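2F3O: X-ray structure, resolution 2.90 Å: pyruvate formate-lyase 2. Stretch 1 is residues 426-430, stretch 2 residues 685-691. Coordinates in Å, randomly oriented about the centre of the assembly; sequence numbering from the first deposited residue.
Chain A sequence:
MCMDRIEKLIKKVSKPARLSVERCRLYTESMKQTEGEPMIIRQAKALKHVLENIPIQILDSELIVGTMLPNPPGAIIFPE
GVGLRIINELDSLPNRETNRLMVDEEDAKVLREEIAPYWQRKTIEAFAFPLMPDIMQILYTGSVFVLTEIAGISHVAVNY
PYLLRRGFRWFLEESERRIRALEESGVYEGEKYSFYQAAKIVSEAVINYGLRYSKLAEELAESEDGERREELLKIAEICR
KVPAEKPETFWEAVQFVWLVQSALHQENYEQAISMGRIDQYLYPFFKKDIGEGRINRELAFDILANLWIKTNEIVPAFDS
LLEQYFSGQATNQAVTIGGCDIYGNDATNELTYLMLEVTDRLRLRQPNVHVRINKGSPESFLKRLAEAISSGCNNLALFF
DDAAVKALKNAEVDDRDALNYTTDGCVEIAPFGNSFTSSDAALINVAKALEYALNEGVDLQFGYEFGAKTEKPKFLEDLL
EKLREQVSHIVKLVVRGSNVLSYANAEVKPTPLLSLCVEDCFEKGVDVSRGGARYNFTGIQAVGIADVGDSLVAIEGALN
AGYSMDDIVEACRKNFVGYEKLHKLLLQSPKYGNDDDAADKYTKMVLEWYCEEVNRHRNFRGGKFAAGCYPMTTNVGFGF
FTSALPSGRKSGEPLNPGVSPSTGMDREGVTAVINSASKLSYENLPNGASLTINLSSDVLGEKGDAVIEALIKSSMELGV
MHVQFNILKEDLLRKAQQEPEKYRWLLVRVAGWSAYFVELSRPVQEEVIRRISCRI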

ATOM      1  N   CYS A 426     -13.841 -33.816  -2.165  1.00 40.88           N
ATOM      2  CA  CYS A 426     -13.806 -34.962  -1.284  1.00 40.65           C
ATOM      3  C   CYS A 426     -13.800 -34.591   0.192  1.00 40.61           C
ATOM      4  O   CYS A 426     -14.771 -34.841   0.925  1.00 40.36           O
ATOM      5  CB  CYS A 426     -12.543 -35.745  -1.519  1.00 40.63           C
ATOM      6  SG  CYS A 426     -12.275 -36.127  -3.194  1.00 42.63           S
ATOM      7  N   VAL A 427     -12.657 -34.068   0.640  1.00 40.28           N
ATOM      8  CA  VAL A 427     -12.397 -33.871   2.075  1.00 39.92           C
ATOM      9  C   VAL A 427     -11.886 -32.474   2.420  1.00 39.93           C
ATOM     10  O   VAL A 427     -11.594 -32.189   3.586  1.00 40.34           O
ATOM     11  CB  VAL A 427     -11.364 -34.908   2.633  1.00 40.01           C
ATOM     12  CG1 VAL A 427     -11.781 -36.316   2.313  1.00 39.12           C
ATOM     13  CG2 VAL A 427      -9.969 -34.647   2.089  1.00 38.57           C
ATOM     14  N   GLU A 428     -11.774 -31.617   1.404  1.00 39.64           N
ATOM     15  CA  GLU A 428     -11.223 -30.264   1.541  1.00 39.09           C
ATOM     16  C   GLU A 428     -12.085 -29.299   2.351  1.00 38.65           C
ATOM     17  O   GLU A 428     -13.304 -29.242   2.176  1.00 38.48           O
ATOM     18  CB  GLU A 428     -10.968 -29.681   0.169  1.00 39.12           C
ATOM     19  CG  GLU A 428     -10.187 -30.620  -0.722  1.00 40.91           C
ATOM     20  CD  GLU A 428     -11.066 -31.341  -1.725  1.00 43.55           C
ATOM     21  OE1 GLU A 428     -11.419 -30.740  -2.754  1.00 44.35           O
ATOM     22  OE2 GLU A 428     -11.414 -32.512  -1.483  1.00 45.34           O
ATOM     23  N   ILE A 429     -11.436 -28.553   3.242  1.00 37.96           N
ATOM     24  CA  ILE A 429     -12.120 -27.607   4.117  1.00 37.10           C
ATOM     25  C   ILE A 429     -11.660 -26.179   3.838  1.00 37.23           C
ATOM     26  O   ILE A 429     -10.539 -25.949   3.357  1.00 37.16           O
ATOM     27  CB  ILE A 429     -11.913 -27.944   5.595  1.00 36.94           C
ATOM     28  CG1 ILE A 429     -10.428 -28.054   5.924  1.00 35.91           C
ATOM     29  CG2 ILE A 429     -12.606 -29.241   5.944  1.00 35.68           C
ATOM     30  CD1 ILE A 429     -10.164 -27.941   7.395  1.00 36.27           C
ATOM     31  N   ALA A 430     -12.539 -25.226   4.144  1.00 36.84           N
ATOM     32  CA  ALA A 430     -12.376 -23.836   3.708  1.00 36.41           C
ATOM     33  C   ALA A 430     -13.371 -22.968   4.438  1.00 35.98           C
ATOM     34  O   ALA A 430     -14.454 -23.424   4.752  1.00 35.47           O
ATOM     35  CB  ALA A 430     -12.595 -23.713   2.179  1.00 36.01           C
ATOM     36  N   LEU A 685      -2.724 -29.395   8.743  1.00 48.37           N
ATOM     37  CA  LEU A 685      -3.196 -29.940   7.476  1.00 48.11           C
ATOM     38  C   LEU A 685      -4.462 -29.242   6.977  1.00 47.92           C
ATOM     39  O   LEU A 685      -5.500 -29.877   6.886  1.00 48.42           O
ATOM     40  CB  LEU A 685      -3.461 -31.429   7.661  1.00 47.81           C
ATOM     41  CG  LEU A 685      -3.458 -32.391   6.478  1.00 48.29           C
ATOM     42  CD1 LEU A 685      -2.159 -32.358   5.711  1.00 47.97           C
ATOM     43  CD2 LEU A 685      -3.703 -33.778   7.002  1.00 48.29           C
ATOM     44  N   PRO A 686      -4.386 -27.939   6.612  1.00 47.66           N
ATOM     45  CA  PRO A 686      -5.660 -27.231   6.457  1.00 47.19           C
ATOM     46  C   PRO A 686      -6.415 -27.448   5.145  1.00 46.83           C
ATOM     47  O   PRO A 686      -7.423 -26.800   4.939  1.00 47.55           O
ATOM     48  CB  PRO A 686      -5.244 -25.767   6.560  1.00 46.89           C
ATOM     49  CG  PRO A 686      -3.883 -25.752   5.958  1.00 46.98           C
ATOM     50  CD  PRO A 686      -3.239 -27.051   6.325  1.00 47.31           C
ATOM     51  N   ASN A 687      -5.952 -28.321   4.264  1.00 46.10           N
ATOM     52  CA  ASN A 687      -6.729 -28.616   3.068  1.00 45.80           C
ATOM     53  C   ASN A 687      -7.461 -29.965   3.155  1.00 46.00           C
ATOM     54  O   ASN A 687      -7.997 -30.448   2.177  1.00 45.43           O
ATOM     55  CB  ASN A 687      -5.843 -28.550   1.826  1.00 45.80           C
ATOM     56  CG  ASN A 687      -6.639 -28.443   0.532  1.00 45.33           C
ATOM     57  OD1 ASN A 687      -7.291 -27.439   0.257  1.00 46.24           O
ATOM     58  ND2 ASN A 687      -6.574 -29.479  -0.270  1.00 44.52           N
ATOM     59  N   GLY A 688      -7.481 -30.565   4.344  1.00 46.66           N
ATOM     60  CA  GLY A 688      -8.230 -31.805   4.596  1.00 47.14           C
ATOM     61  C   GLY A 688      -7.430 -33.097   4.575  1.00 47.45           C
ATOM     62  O   GLY A 688      -6.312 -33.140   4.063  1.00 47.33           O
ATOM     63  N   ALA A 689      -8.012 -34.155   5.133  1.00 47.99           N
ATOM     64  CA  ALA A 689      -7.386 -35.480   5.110  1.00 48.77           C
ATOM     65  C   ALA A 689      -8.427 -36.522   4.796  1.00 49.31           C
ATOM     66  O   ALA A 689      -9.580 -36.364   5.158  1.00 49.68           O
ATOM     67  CB  ALA A 689      -6.744 -35.799   6.428  1.00 48.40           C
ATOM     68  N   SER A 690      -8.028 -37.586   4.114  1.00 50.09           N
ATOM     69  CA  SER A 690      -8.958 -38.668   3.825  1.00 50.87           C
ATOM     70  C   SER A 690      -8.617 -39.956   4.566  1.00 51.36           C
ATOM     71  O   SER A 690      -7.593 -40.587   4.289  1.00 51.07           O
ATOM     72  CB  SER A 690      -9.011 -38.946   2.335  1.00 50.93           C
ATOM     73  OG  SER A 690      -9.595 -40.205   2.078  1.00 51.17           O
ATOM     74  N   LEU A 691      -9.484 -40.329   5.502  1.00 52.05           N
ATOM     75  CA  LEU A 691      -9.417 -41.627   6.159  1.00 53.02           C
ATOM     76  C   LEU A 691     -10.633 -42.481   5.778  1.00 54.18           C
ATOM     77  O   LEU A 691     -11.773 -42.114   6.088  1.00 54.38           O
ATOM     78  CB  LEU A 691      -9.341 -41.463   7.674  1.00 52.63           C
ATOM     79  CG  LEU A 691      -9.414 -42.742   8.497  1.00 52.13           C
ATOM     80  CD1 LEU A 691      -8.228 -43.636   8.173  1.00 51.16           C
ATOM     81  CD2 LEU A 691      -9.486 -42.417   9.980  1.00 52.19           C
TER
HETATM   82  O   HOH W   1      -9.792 -26.206   0.746  1.00 33.48           O

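The two stretches, more than 250 residues apart in sequence, bury 302 Å² (both sides summed), yet no hydrogen bond joins them directly. The backbones come nearest at Glu428 and Gly688, whose CA atoms are 4.5 Å apart. Stretch 2 reaches this point through a type I turn from Leu685 to Gly688, closed by Gly688 N donating to Leu685 O at 3.3 Å.

The polar evidence at this closest approach is a reciprocal pair of CA-H...O contacts. Gly688 CA lies 3.5 Å from Val427 O, with an angle of 143° at the hydrogen, and Glu428 CA lies 3.3 Å from Asn687 O, at 151°. Each backbone thus offers a weakly polarised C-H to a carbonyl of the other. Such proximity depends on glycine: an ideal CB on Gly688 would fall 2.3 Å from Val427 O, a clash, and the phi/psi of 99/163° would also jam it against the carbonyl O of Asn687.

One water supplies the conventional bridge. The O of water 1 donates to Ile429 O at 2.7 Å and to Asn687 OD1 at 2.8 Å, so its two protons link two acceptors that could not bond each other. Asn687 can take part because its side chain, though leaving CA away from stretch 1, comes nearer at its end.

The remaining contacts across the stretches are van der Waals packing. The CA-to-CB bond of Val427 points toward stretch 2, placing CB 3.4 Å from Ala689 O and CG1 3.8 Å from Ser690 CB. Ile429, with chi1 in p, brings CG1 to 3.4 Å from Pro686 O. The Glu428 side chain passes Asn687, CG to ND2 at 3.8 Å, but its end leads away.

Hydrogen bonds within stretch 1 hold that end: Glu428 OE2 accepts from Val427 N at 2.9 Å and, weakly, from Cys426 N at 2.8 Å (124°), bracing the loop.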